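Side-chain contact in protein PES4 (Saccharomyces cerevisiae S288C, PDB 6EZ7), which probably binds RNA, including mRNA 3' untranslated regions and poly(A) or poly(U) tracts, and is seen here as its third RNA recognition motif: residues R60-Y65 with K70-R75. Residues are numbered along the deposited sequence; the frame is centred on the assembly and turned at random.
Sequences RYNNFY and KLLVTR
Asn62, Asn63 and Phe64, in the turn that leaves helix 51-61, are tied by hydrogen bonds to the edge of strand 69-75, and side chains pack around this seam. Three bonds define it. The backbone N of Val73 donates to Asn62 OD1 at 3.0 Å, almost straight (172°) but from above the amide's carbonyl plane. With CG anti to its own backbone N (chi1 -165°), Asn62 swings its amide toward the strand, and the amide's own rotation turns OD1 onto that N-H. With an alanine here the amide oxygen is gone, which would probably strip the Val73 N-H of its acceptor and cut the side-chain tie between turn and strand. Next along, Asn63 N donates to Leu71 O (2.9 Å), while Leu71 N donates to Phe64 O (2.8 Å). A type II turn from Tyr61 to Phe64, closed by Phe64 N bonding to Tyr61 O, reverses the chain, so that Asn63 N and Phe64 O both face Leu71. In the RRM fold the turn begins the link from the second helix to the last strand and folds back against that strand, whose Leu72 and Thr74 pair by backbone with Lys7 and Phe5 of strand 3-9. On the helix-facing side, Val73 CG2 packs on Tyr61 CB (4.0 Å), and Leu71 CD1 meets the Phe64 ring at its edge, 4.1 Å from CD2; the Phe21 and Phe22 rings extend this cluster. Tyr65 and Lys70 form an antiparallel non-hydrogen-bonded pair, with Lys70 CB over a face of the Tyr65 ring in a CH-pi contact (4.3 Å to the centroid). Alongside, Lys70 CD lies 3.6 Å from Asn63 OD1.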
loop_
_atom_site.group_PDB
_atom_site.type_symbol
_atom_site.label_atom_id
_atom_site.label_comp_id
_atom_site.label_asym_id
_atom_site.label_seq_id
_atom_site.Cartn_x
_atom_site.Cartn_y
_atom_site.Cartn_z
ATOM N N ARG A 60 4.981 -9.592 -1.765
ATOM C CA ARG A 60 3.918 -10.243 -2.515
ATOM C C ARG A 60 3.237 -9.329 -3.529
ATOM O O ARG A 60 2.786 -9.803 -4.574
ATOM C CB ARG A 60 2.883 -10.829 -1.551
ATOM C CG ARG A 60 3.470 -11.913 -0.651
ATOM C CD ARG A 60 2.438 -12.506 0.285
ATOM N NE ARG A 60 1.225 -12.912 -0.418
ATOM C CZ ARG A 60 0.162 -13.442 0.178
ATOM N NH1 ARG A 60 0.161 -13.630 1.491
ATOM N NH2 ARG A 60 -0.900 -13.781 -0.539
ATOM N N TYR A 61 3.180 -8.029 -3.253
ATOM C CA TYR A 61 2.378 -7.145 -4.097
ATOM C C TYR A 61 3.146 -6.105 -4.907
ATOM O O TYR A 61 2.561 -5.454 -5.771
ATOM C CB TYR A 61 1.326 -6.434 -3.248
ATOM C CG TYR A 61 0.134 -7.310 -2.970
ATOM C CD1 TYR A 61 -0.685 -7.739 -4.007
ATOM C CD2 TYR A 61 -0.171 -7.720 -1.679
ATOM C CE1 TYR A 61 -1.775 -8.548 -3.769
ATOM C CE2 TYR A 61 -1.263 -8.532 -1.430
ATOM C CZ TYR A 61 -2.061 -8.941 -2.480
ATOM O OH TYR A 61 -3.152 -9.747 -2.242
ATOM N N ASN A 62 4.436 -5.926 -4.652
ATOM C CA ASN A 62 5.185 -5.047 -5.538
ATOM C C ASN A 62 5.163 -5.661 -6.933
ATOM O O ASN A 62 5.336 -6.872 -7.084
ATOM C CB ASN A 62 6.621 -4.826 -5.058
ATOM C CG ASN A 62 7.283 -3.652 -5.751
ATOM O OD1 ASN A 62 6.611 -2.699 -6.144
ATOM N ND2 ASN A 62 8.599 -3.716 -5.914
ATOM N N ASN A 63 4.902 -4.821 -7.935
ATOM C CA ASN A 63 4.802 -5.230 -9.340
ATOM C C ASN A 63 3.593 -6.110 -9.641
ATOM O O ASN A 63 3.507 -6.724 -10.705
ATOM C CB ASN A 63 6.087 -5.925 -9.791
ATOM C CG ASN A 63 7.269 -4.987 -9.793
ATOM O OD1 ASN A 63 7.173 -3.863 -10.285
ATOM N ND2 ASN A 63 8.383 -5.429 -9.224
ATOM N N PHE A 64 2.647 -6.141 -8.711
ATOM C CA PHE A 64 1.367 -6.798 -8.939
ATOM C C PHE A 64 0.486 -5.927 -9.835
ATOM O O PHE A 64 0.374 -4.719 -9.625
ATOM C CB PHE A 64 0.676 -7.077 -7.601
ATOM C CG PHE A 64 -0.717 -7.623 -7.729
ATOM C CD1 PHE A 64 -0.926 -8.971 -7.968
ATOM C CD2 PHE A 64 -1.816 -6.794 -7.569
ATOM C CE1 PHE A 64 -2.204 -9.479 -8.072
ATOM C CE2 PHE A 64 -3.098 -7.296 -7.671
ATOM C CZ PHE A 64 -3.293 -8.640 -7.924
ATOM N N TYR A 65 -0.122 -6.540 -10.845
ATOM C CA TYR A 65 -1.017 -5.821 -11.746
ATOM C C TYR A 65 -2.417 -5.716 -11.182
ATOM O O TYR A 65 -3.052 -6.723 -10.856
ATOM C CB TYR A 65 -1.076 -6.494 -13.120
ATOM C CG TYR A 65 0.120 -6.198 -13.989
ATOM C CD1 TYR A 65 0.177 -5.043 -14.758
ATOM C CD2 TYR A 65 1.192 -7.076 -14.044
ATOM C CE1 TYR A 65 1.276 -4.771 -15.557
ATOM C CE2 TYR A 65 2.289 -6.812 -14.835
ATOM C CZ TYR A 65 2.327 -5.661 -15.588
ATOM O OH TYR A 65 3.425 -5.404 -16.376
ATOM N N LYS A 70 0.685 -1.664 -12.982
ATOM C CA LYS A 70 1.694 -2.348 -12.189
ATOM C C LYS A 70 1.910 -1.583 -10.889
ATOM O O LYS A 70 2.449 -0.476 -10.888
ATOM C CB LYS A 70 3.004 -2.481 -12.971
ATOM C CG LYS A 70 3.984 -3.456 -12.353
ATOM C CD LYS A 70 5.145 -3.755 -13.287
ATOM C CE LYS A 70 5.949 -2.503 -13.581
ATOM N NZ LYS A 70 7.199 -2.817 -14.325
ATOM N N LEU A 71 1.473 -2.171 -9.781
ATOM C CA LEU A 71 1.522 -1.484 -8.499
ATOM C C LEU A 71 2.940 -1.319 -7.984
ATOM O O LEU A 71 3.784 -2.199 -8.148
ATOM C CB LEU A 71 0.686 -2.233 -7.459
ATOM C CG LEU A 71 -0.812 -2.303 -7.735
ATOM C CD1 LEU A 71 -1.555 -2.794 -6.503
ATOM C CD2 LEU A 71 -1.332 -0.944 -8.179
ATOM N N LEU A 72 3.192 -0.173 -7.361
ATOM C CA LEU A 72 4.441 0.057 -6.658
ATOM C C LEU A 72 4.174 -0.041 -5.165
ATOM O O LEU A 72 3.422 0.758 -4.607
ATOM C CB LEU A 72 5.031 1.422 -7.020
ATOM C CG LEU A 72 6.261 1.873 -6.231
ATOM C CD1 LEU A 72 7.454 0.955 -6.490
ATOM C CD2 LEU A 72 6.602 3.317 -6.567
ATOM N N VAL A 73 4.764 -1.040 -4.523
ATOM C CA VAL A 73 4.571 -1.225 -3.095
ATOM C C VAL A 73 5.912 -1.126 -2.391
ATOM O O VAL A 73 6.786 -1.976 -2.572
ATOM C CB VAL A 73 3.899 -2.573 -2.789
ATOM C CG1 VAL A 73 3.668 -2.723 -1.292
ATOM C CG2 VAL A 73 2.584 -2.677 -3.546
ATOM N N THR A 74 6.083 -0.068 -1.606
ATOM C CA THR A 74 7.352 0.183 -0.934
ATOM C C THR A 74 7.138 0.426 0.549
ATOM O O THR A 74 6.039 0.760 0.975
ATOM C CB THR A 74 8.083 1.394 -1.538
ATOM O OG1 THR A 74 7.221 2.539 -1.501
ATOM C CG2 THR A 74 8.477 1.119 -2.975
ATOM N N ARG A 75 8.191 0.258 1.338
ATOM C CA ARG A 75 8.095 0.523 2.766
ATOM C C ARG A 75 7.950 2.020 3.020
ATOM O O ARG A 75 8.573 2.838 2.347
ATOM C CB ARG A 75 9.316 -0.034 3.503
ATOM C CG ARG A 75 9.300 0.224 5.002
ATOM C CD ARG A 75 10.150 -0.783 5.757
ATOM N NE ARG A 75 9.679 -2.150 5.552
ATOM C CZ ARG A 75 8.663 -2.696 6.212
ATOM N NH1 ARG A 75 7.998 -1.988 7.116
ATOM N NH2 ARG A 75 8.304 -3.948 5.962
#